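Acetyl xylan esterase (Metagenome, PDB 6XYC) hydrolyses acetyl and feruloyl esters on complex natural xylans, acting as a bifunctional carbohydrate esterase with an alpha/beta-hydrolase fold. Local coordinates at residues A[48-53]-A[169-174]; A[57-62]-A[118-123]; A[89-94]-A[127-132]. One frame throughout, in Å; residues are numbered along the deposited sequence.

How the contacts relate
Contacts 1 and 2 both bring residues to the site of the sulfonyl inhibitor AES, S48, A49 and P171 from the first, S121 and S122 from the second; their centres lie 11 Å apart. They meet through a probable hydrogen bond from S48 N to S122 OG (2.9 Å) and packing of P171 CD on S121 O (3.4 Å). Contact 3 stands further back, the F129 side chain about 13 Å from AES. It shares helix 122-131 with contact 2, the centres being 14 Å apart, and S127 OG packs 3.1 Å from T118 C. Contacts 1 and 3 do not touch, their nearest atoms being about 4 Å apart. Contacts 2 and 3 nest within the loop contact 1 closes.

Contact 1: residues A[48-53]-A[169-174]; sequences SAWFAN and FGPVDM. With AES (4-(2-aminoethyl)benzenesulfonyl fluoride), chain B.
The indole of W50 is met obliquely at its six-membered ring by P171 CG, M174 CE and ring carbon C5 of the bound 4-(2-aminoethyl)benzenesulfonyl fluoride (AES). The ring of H125, from helix 122-131, also meets it, with the planes about 80° apart. A second flat group, the F51 ring, carries A49 O over the centre of one face, 3.8 Å above its plane. The benzene ring of AES has A49 CB over one face, 4.0 Å from both C1 and C2, while P171 CG comes in on the other side of that plane, well outside the ring's outline, and nears C6.

W50 CH2 does the touching between the two segments, lying 3.9 Å from P171 CG and 4.2 Å from M174 CE. W50 CB points toward 169-174, and with CG anti to the carbonyl carbon (chi1 -60°) the six-membered ring comes up to P171; the two side chains run antiparallel as they pass. P171 CG thereby serves two partners, since AES C6 is 3.6 Å from it. The interface is apolar and small, 101 Å² in all.

Polar bonds shape the loop around this packing. S48 to F51 form a type I' turn, in which A49 and W50 both have positive phi and F51 N bonds to S48 O. S48 OG accepts a nearly straight bond from A52 N. The turn presents A49 N to the inhibitor, giving a 2.8 Å hydrogen bond to AES O1S with an N-H...O angle of 161°. S122 N donates to the same oxygen. Two backbone amides, one from the loop after strand 39-45 and the other following the modified serine, are consistent with the oxyanion hole of an alpha/beta hydrolase.

Contact 2: residues A[57-62]-A[118-123]; sequences AMASAS and TGFSSG. With AES (4-(2-aminoethyl)benzenesulfonyl fluoride), chain B.
F120 brings the edge of its ring against the backbone of A59, with CE1 4.0 Å from A59 CA and that carbon close to the ring plane. The methyl group of A59 adds a second apolar touch at CE1. At the neighbouring ring corner, S62 OG lies 4.2 Å from F120 CZ, approaching obliquely. F120 reaches helix 56-69 with its CG in the crowded position between backbone N and carbonyl carbon (chi1 48°).

S62 turns its hydroxyl back on its own helix, donating to M58 O at 2.7 Å. The donor stands 35° above the carbonyl plane, and S62 N reaches the same oxygen from the opposite face, so two bonds grip one acceptor. An alanine here would lose the hydroxyl donor to M58 O and probably open a small gap beside F120 CZ.

Beyond F120 the chain makes a sharp turn. S121 has a positive phi of 49°, and its OG is covalently bonded to AES S at 1.5 Å. A CB on G119 would clash with G123 O. The G-x-S-x-G sequence and this backbone are consistent with a nucleophile elbow.

The contact thus ties helix 56-69 to the end of strand 114-120, just where that strand passes into helix 122-131. A59 also packs on I44 of strand 39-45 and S76 of strand 73-77, while F120 touches W168 of strand 164-168 and meets F267 edge-to-face.

Contact 3: residues A[89-94]-A[127-132]; sequences AQIQDV and SAFAGV
I91 is where segment 89-94 first meets 127-132, directing its side chain at the backbone of the second helix. CG1 stands anti to the backbone N (chi1 -174°), which carries the terminal CD1 outward to 4.0 Å from A130 N. The same methyl lies 4.2 Å from F129 CB and 4.4 Å from A130 CB, between the bases of two successive side chains. I91 CG1 approaches the F129 ring obliquely. The helices come near here, with I91 CA 7.3 Å from A130 CA, a spacing that suits the small A130.

Two residues on, D93 is turned to other partners: its OD1 forms a salt bridge with R80 NH2 and accepts a hydrogen bond from H25 NE2. V94, one turn after I91 on the side facing 127-132, covers the neighbouring flank more loosely, with V94 CG1 4.5 Å from A130 CB. V94 and S127 both rest on I45 and I117, so helices 89-103 and 122-131 lie side by side on one face of the central sheet. F129 is backed by W87, whose ring it meets edge-to-face.

The two segments bury 141 Å² between them, and the side chains that touch are all hydrocarbon. Their cohesion therefore rests on van der Waals packing and exclusion of water, with the charged and amide groups of 89-94 turned to partners outside the pair.

Contact 1: residues A[48-53]-A[169-174]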
loop_
_atom_site.group_PDB
_atom_site.type_symbol
_atom_site.label_atom_id
_atom_site.label_comp_id
_atom_site.label_asym_id
_atom_site.label_seq_id
_atom_site.Cartn_x
_atom_site.Cartn_y
_atom_site.Cartn_z
ATOM N N SER A 48 6.148 -8.127 2.548
ATOM C CA SER A 48 6.576 -9.139 3.507
ATOM C C SER A 48 5.638 -10.337 3.547
ATOM O O SER A 48 5.633 -11.082 4.532
ATOM C CB SER A 48 6.650 -8.536 4.908
ATOM O OG SER A 48 5.342 -8.329 5.429
ATOM N N ALA A 49 4.845 -10.536 2.490
ATOM C CA ALA A 49 3.789 -11.549 2.498
ATOM C C ALA A 49 2.899 -11.387 3.731
ATOM O O ALA A 49 2.384 -12.363 4.280
ATOM C CB ALA A 49 4.373 -12.962 2.426
ATOM N N TRP A 50 2.742 -10.137 4.182
ATOM C CA TRP A 50 1.952 -9.737 5.349
ATOM C C TRP A 50 2.546 -10.208 6.676
ATOM O O TRP A 50 1.921 -10.006 7.728
ATOM C CB TRP A 50 0.498 -10.221 5.248
ATOM C CG TRP A 50 -0.224 -9.683 4.041
ATOM C CD1 TRP A 50 -0.622 -8.395 3.832
ATOM C CD2 TRP A 50 -0.627 -10.421 2.882
ATOM N NE1 TRP A 50 -1.239 -8.281 2.610
ATOM C CE2 TRP A 50 -1.259 -9.512 2.008
ATOM C CE3 TRP A 50 -0.512 -11.759 2.495
ATOM C CZ2 TRP A 50 -1.776 -9.900 0.774
ATOM C CZ3 TRP A 50 -1.027 -12.141 1.272
ATOM C CH2 TRP A 50 -1.645 -11.216 0.424
ATOM N N PHE A 51 3.750 -10.797 6.668
ATOM C CA PHE A 51 4.281 -11.410 7.881
ATOM C C PHE A 51 5.018 -10.420 8.780
ATOM O O PHE A 51 5.108 -10.647 9.991
ATOM C CB PHE A 51 5.246 -12.557 7.551
ATOM C CG PHE A 51 4.578 -13.825 7.086
ATOM C CD1 PHE A 51 3.437 -14.306 7.706
ATOM C CD2 PHE A 51 5.114 -14.538 6.021
ATOM C CE1 PHE A 51 2.827 -15.472 7.272
ATOM C CE2 PHE A 51 4.515 -15.702 5.576
ATOM C CZ PHE A 51 3.373 -16.175 6.209
ATOM N N ALA A 52 5.573 -9.343 8.229
ATOM C CA ALA A 52 6.445 -8.464 9.004
ATOM C C ALA A 52 5.647 -7.337 9.650
ATOM O O ALA A 52 4.710 -6.800 9.053
ATOM C CB ALA A 52 7.548 -7.879 8.121
ATOM N N ASN A 53 6.029 -6.983 10.880
ATOM C CA ASN A 53 5.397 -5.883 11.600
ATOM C C ASN A 53 6.386 -4.781 11.967
ATOM O O ASN A 53 6.046 -3.898 12.765
ATOM C CB ASN A 53 4.700 -6.404 12.868
ATOM C CG ASN A 53 5.676 -6.986 13.888
ATOM O OD1 ASN A 53 6.893 -6.897 13.732
ATOM N ND2 ASN A 53 5.131 -7.588 14.938
ATOM N N PHE A 169 4.014 -4.719 -8.007
ATOM C CA PHE A 169 3.828 -6.177 -8.031
ATOM C C PHE A 169 3.097 -6.719 -6.796
ATOM O O PHE A 169 3.557 -7.645 -6.128
ATOM C CB PHE A 169 5.170 -6.921 -8.242
ATOM C CG PHE A 169 6.346 -6.400 -7.411
ATOM C CD1 PHE A 169 7.260 -5.502 -7.955
ATOM C CD2 PHE A 169 6.570 -6.855 -6.114
ATOM C CE1 PHE A 169 8.339 -5.034 -7.213
ATOM C CE2 PHE A 169 7.648 -6.382 -5.370
ATOM C CZ PHE A 169 8.534 -5.476 -5.922
ATOM N N GLY A 170 1.906 -6.177 -6.530
ATOM C CA GLY A 170 1.106 -6.609 -5.402
ATOM C C GLY A 170 0.199 -7.775 -5.737
ATOM O O GLY A 170 -0.349 -7.872 -6.842
ATOM N N PRO A 171 0.038 -8.708 -4.792
ATOM C CA PRO A 171 -0.965 -9.764 -4.920
ATOM C C PRO A 171 -2.351 -9.192 -4.630
ATOM O O PRO A 171 -2.644 -8.809 -3.490
ATOM C CB PRO A 171 -0.538 -10.795 -3.878
ATOM C CG PRO A 171 0.096 -9.983 -2.804
ATOM C CD PRO A 171 0.771 -8.813 -3.500
ATOM N N VAL A 172 -3.200 -9.139 -5.647
ATOM C CA VAL A 172 -4.441 -8.377 -5.532
ATOM C C VAL A 172 -5.667 -9.197 -5.921
ATOM O O VAL A 172 -6.803 -8.725 -5.807
ATOM C CB VAL A 172 -4.373 -7.109 -6.403
ATOM C CG1 VAL A 172 -3.271 -6.174 -5.937
ATOM C CG2 VAL A 172 -4.165 -7.479 -7.889
ATOM N N ASP A 173 -5.446 -10.433 -6.385
ATOM C CA ASP A 173 -6.490 -11.274 -6.957
ATOM C C ASP A 173 -6.228 -12.705 -6.469
ATOM O O ASP A 173 -5.772 -13.582 -7.201
ATOM C CB ASP A 173 -6.490 -11.175 -8.489
ATOM C CG ASP A 173 -7.600 -11.972 -9.141
ATOM O OD1 ASP A 173 -8.597 -12.304 -8.469
ATOM O OD2 ASP A 173 -7.481 -12.270 -10.348
ATOM N N MET A 174 -6.511 -12.951 -5.189
ATOM C CA MET A 174 -6.128 -14.216 -4.584
ATOM C C MET A 174 -6.998 -15.377 -5.043
ATOM O O MET A 174 -6.634 -16.536 -4.796
ATOM C CB MET A 174 -6.164 -14.100 -3.059
ATOM C CG MET A 174 -4.804 -13.832 -2.445
ATOM S SD MET A 174 -3.989 -12.342 -3.061
ATOM C CE MET A 174 -4.916 -11.063 -2.212
HETATM C C3 AES B . 4.247 -13.947 -1.488
HETATM C C2 AES B . 4.881 -12.741 -1.522
HETATM C C1 AES B . 4.163 -11.602 -1.318
HETATM S S AES B . 5.047 -10.109 -1.333
HETATM O O1S AES B . 4.896 -9.417 -0.026
HETATM O O2S AES B . 6.476 -10.404 -1.311
HETATM C C6 AES B . 2.827 -11.627 -1.083
HETATM C C5 AES B . 2.182 -12.846 -1.049
HETATM C C4 AES B . 2.897 -14.005 -1.247
HETATM C C7 AES B . 2.180 -15.396 -1.227
HETATM C C8 AES B . 1.024 -15.418 -2.259
HETATM N N8 AES B . 0.653 -16.781 -2.443
#

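Contact 2: residues A[57-62]-A[118-123]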
loop_
_atom_site.group_PDB
_atom_site.type_symbol
_atom_site.label_atom_id
_atom_site.label_comp_id
_atom_site.label_asym_id
_atom_site.label_seq_id
_atom_site.Cartn_x
_atom_site.Cartn_y
_atom_site.Cartn_z
ATOM N N ALA A 57 11.713 0.543 7.857
ATOM C CA ALA A 57 12.998 1.057 7.392
ATOM C C ALA A 57 13.412 0.425 6.072
ATOM O O ALA A 57 14.103 1.061 5.270
ATOM C CB ALA A 57 14.072 0.818 8.455
ATOM N N MET A 58 13.004 -0.818 5.826
ATOM C CA MET A 58 13.335 -1.458 4.558
ATOM C C MET A 58 12.635 -0.765 3.397
ATOM O O MET A 58 13.234 -0.571 2.334
ATOM C CB MET A 58 12.958 -2.942 4.604
ATOM C CG MET A 58 14.055 -3.818 5.203
ATOM S SD MET A 58 13.523 -5.506 5.541
ATOM C CE MET A 58 15.108 -6.320 5.717
ATOM N N ALA A 59 11.361 -0.401 3.577
ATOM C CA ALA A 59 10.636 0.321 2.536
ATOM C C ALA A 59 11.304 1.658 2.249
ATOM O O ALA A 59 11.516 2.027 1.088
ATOM C CB ALA A 59 9.179 0.520 2.952
ATOM N N SER A 60 11.663 2.395 3.304
ATOM C CA SER A 60 12.295 3.700 3.121
ATOM C C SER A 60 13.606 3.570 2.363
ATOM O O SER A 60 13.899 4.371 1.465
ATOM C CB SER A 60 12.528 4.366 4.478
ATOM O OG SER A 60 11.301 4.693 5.103
ATOM N N ALA A 61 14.419 2.574 2.726
ATOM C CA ALA A 61 15.673 2.356 2.015
ATOM C C ALA A 61 15.425 1.946 0.573
ATOM O O ALA A 61 16.233 2.262 -0.306
ATOM C CB ALA A 61 16.506 1.286 2.714
ATOM N N SER A 62 14.311 1.258 0.308
ATOM C CA SER A 62 14.070 0.717 -1.026
ATOM C C SER A 62 13.562 1.780 -1.992
ATOM O O SER A 62 14.032 1.855 -3.131
ATOM C CB SER A 62 13.066 -0.431 -0.954
ATOM O OG SER A 62 13.587 -1.512 -0.205
ATOM N N THR A 118 1.856 3.992 -1.724
ATOM C CA THR A 118 2.552 3.031 -2.566
ATOM C C THR A 118 3.169 1.960 -1.675
ATOM O O THR A 118 3.440 2.188 -0.493
ATOM C CB THR A 118 3.642 3.709 -3.417
ATOM O OG1 THR A 118 4.265 2.753 -4.278
ATOM C CG2 THR A 118 4.695 4.364 -2.528
ATOM N N GLY A 119 3.366 0.784 -2.251
ATOM C CA GLY A 119 3.979 -0.321 -1.538
ATOM C C GLY A 119 4.358 -1.388 -2.536
ATOM O O GLY A 119 3.912 -1.366 -3.691
ATOM N N PHE A 120 5.198 -2.329 -2.099
ATOM C CA PHE A 120 5.591 -3.438 -2.964
ATOM C C PHE A 120 5.136 -4.779 -2.381
ATOM O O PHE A 120 5.141 -4.962 -1.162
ATOM C CB PHE A 120 7.127 -3.428 -3.253
ATOM C CG PHE A 120 8.011 -3.247 -2.044
ATOM C CD1 PHE A 120 8.290 -1.988 -1.539
ATOM C CD2 PHE A 120 8.608 -4.345 -1.452
ATOM C CE1 PHE A 120 9.108 -1.836 -0.441
ATOM C CE2 PHE A 120 9.431 -4.193 -0.367
ATOM C CZ PHE A 120 9.681 -2.941 0.138
ATOM N N SER A 121 4.745 -5.713 -3.266
ATOM C CA SER A 121 4.129 -6.982 -2.914
ATOM C C SER A 121 3.001 -6.702 -1.923
ATOM O O SER A 121 2.054 -5.969 -2.243
ATOM C CB SER A 121 5.158 -7.966 -2.360
ATOM O OG SER A 121 4.677 -9.292 -2.499
ATOM N N SER A 122 3.059 -7.293 -0.723
ATOM C CA SER A 122 1.929 -7.177 0.188
ATOM C C SER A 122 1.674 -5.723 0.535
ATOM O O SER A 122 0.536 -5.359 0.837
ATOM C CB SER A 122 2.141 -8.025 1.450
ATOM O OG SER A 122 3.335 -7.715 2.130
ATOM N N GLY A 123 2.700 -4.871 0.468
ATOM C CA GLY A 123 2.479 -3.444 0.644
ATOM C C GLY A 123 1.776 -2.808 -0.540
ATOM O O GLY A 123 1.036 -1.835 -0.381
HETATM C C3 AES B . 4.247 -13.947 -1.488
HETATM C C2 AES B . 4.881 -12.741 -1.522
HETATM C C1 AES B . 4.163 -11.602 -1.318
HETATM S S AES B . 5.047 -10.109 -1.333
HETATM O O1S AES B . 4.896 -9.417 -0.026
HETATM O O2S AES B . 6.476 -10.404 -1.311
HETATM C C6 AES B . 2.827 -11.627 -1.083
HETATM C C5 AES B . 2.182 -12.846 -1.049
HETATM C C4 AES B . 2.897 -14.005 -1.247
HETATM C C7 AES B . 2.180 -15.396 -1.227
HETATM C C8 AES B . 1.024 -15.418 -2.259
HETATM N N8 AES B . 0.653 -16.781 -2.443
#

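Contact 3: residues A[89-94]-A[127-132]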
loop_
_atom_site.group_PDB
_atom_site.type_symbol
_atom_site.label_atom_id
_atom_site.label_comp_id
_atom_site.label_asym_id
_atom_site.label_seq_id
_atom_site.Cartn_x
_atom_site.Cartn_y
_atom_site.Cartn_z
ATOM N N ALA A 89 -7.086 -6.623 10.176
ATOM C CA ALA A 89 -6.174 -5.832 10.992
ATOM C C ALA A 89 -5.257 -4.979 10.123
ATOM O O ALA A 89 -5.047 -3.793 10.400
ATOM C CB ALA A 89 -5.350 -6.749 11.897
ATOM N N GLN A 90 -4.722 -5.562 9.051
ATOM C CA GLN A 90 -3.675 -4.895 8.290
ATOM C C GLN A 90 -4.187 -3.651 7.571
ATOM O O GLN A 90 -3.488 -2.630 7.521
ATOM C CB GLN A 90 -3.063 -5.884 7.300
ATOM C CG GLN A 90 -2.196 -6.961 7.943
ATOM C CD GLN A 90 -3.005 -8.028 8.653
ATOM O OE1 GLN A 90 -4.154 -8.288 8.301
ATOM N NE2 GLN A 90 -2.410 -8.647 9.667
ATOM N N ILE A 91 -5.391 -3.708 7.001
ATOM C CA ILE A 91 -5.909 -2.512 6.342
ATOM C C ILE A 91 -6.413 -1.501 7.371
ATOM O O ILE A 91 -6.321 -0.289 7.146
ATOM C CB ILE A 91 -6.998 -2.889 5.316
ATOM C CG1 ILE A 91 -7.429 -1.657 4.521
ATOM C CG2 ILE A 91 -8.197 -3.524 5.996
ATOM C CD1 ILE A 91 -6.285 -0.949 3.788
ATOM N N GLN A 92 -6.921 -1.964 8.517
ATOM C CA GLN A 92 -7.267 -1.039 9.592
ATOM C C GLN A 92 -6.033 -0.294 10.081
ATOM O O GLN A 92 -6.105 0.891 10.428
ATOM C CB GLN A 92 -7.921 -1.788 10.753
ATOM C CG GLN A 92 -9.353 -2.206 10.500
ATOM C CD GLN A 92 -10.035 -2.683 11.763
ATOM O OE1 GLN A 92 -9.513 -2.514 12.865
ATOM N NE2 GLN A 92 -11.205 -3.285 11.613
ATOM N N ASP A 93 -4.886 -0.975 10.120
ATOM C CA ASP A 93 -3.640 -0.309 10.484
ATOM C C ASP A 93 -3.298 0.783 9.484
ATOM O O ASP A 93 -2.986 1.917 9.862
ATOM C CB ASP A 93 -2.513 -1.337 10.569
ATOM C CG ASP A 93 -2.656 -2.259 11.764
ATOM O OD1 ASP A 93 -3.471 -1.955 12.657
ATOM O OD2 ASP A 93 -1.954 -3.297 11.811
ATOM N N VAL A 94 -3.356 0.456 8.192
ATOM C CA VAL A 94 -3.066 1.439 7.152
ATOM C C VAL A 94 -4.003 2.633 7.282
ATOM O O VAL A 94 -3.574 3.790 7.237
ATOM C CB VAL A 94 -3.168 0.795 5.758
ATOM C CG1 VAL A 94 -2.980 1.856 4.677
ATOM C CG2 VAL A 94 -2.154 -0.324 5.614
ATOM N N SER A 127 -1.784 -0.930 -0.367
ATOM C CA SER A 127 -1.953 0.354 -1.040
ATOM C C SER A 127 -3.144 0.316 -1.991
ATOM O O SER A 127 -3.991 1.215 -1.986
ATOM C CB SER A 127 -0.669 0.714 -1.795
ATOM O OG SER A 127 0.392 0.954 -0.893
ATOM N N ALA A 128 -3.225 -0.726 -2.822
ATOM C CA ALA A 128 -4.370 -0.869 -3.714
ATOM C C ALA A 128 -5.663 -1.006 -2.924
ATOM O O ALA A 128 -6.708 -0.481 -3.334
ATOM C CB ALA A 128 -4.176 -2.074 -4.635
ATOM N N PHE A 129 -5.620 -1.705 -1.786
ATOM C CA PHE A 129 -6.848 -1.881 -1.018
ATOM C C PHE A 129 -7.329 -0.559 -0.432
ATOM O O PHE A 129 -8.537 -0.306 -0.381
ATOM C CB PHE A 129 -6.653 -2.911 0.092
ATOM C CG PHE A 129 -7.873 -3.753 0.337
ATOM C CD1 PHE A 129 -9.016 -3.189 0.883
ATOM C CD2 PHE A 129 -7.887 -5.092 -0.005
ATOM C CE1 PHE A 129 -10.144 -3.953 1.102
ATOM C CE2 PHE A 129 -9.013 -5.867 0.213
ATOM C CZ PHE A 129 -10.145 -5.292 0.766
ATOM N N ALA A 130 -6.405 0.294 0.022
ATOM C CA ALA A 130 -6.796 1.633 0.452
ATOM C C ALA A 130 -7.412 2.413 -0.704
ATOM O O ALA A 130 -8.421 3.108 -0.531
ATOM C CB ALA A 130 -5.586 2.381 1.019
ATOM N N GLY A 131 -6.830 2.286 -1.894
ATOM C CA GLY A 131 -7.273 3.022 -3.062
ATOM C C GLY A 131 -8.598 2.573 -3.632
ATOM O O GLY A 131 -9.167 3.300 -4.455
ATOM N N VAL A 132 -9.095 1.399 -3.242
ATOM C CA VAL A 132 -10.425 0.959 -3.655
ATOM C C VAL A 132 -11.438 1.062 -2.531
ATOM O O VAL A 132 -12.584 0.642 -2.712
ATOM C CB VAL A 132 -10.409 -0.476 -4.215
ATOM C CG1 VAL A 132 -9.496 -0.561 -5.446
ATOM C CG2 VAL A 132 -9.996 -1.471 -3.150
#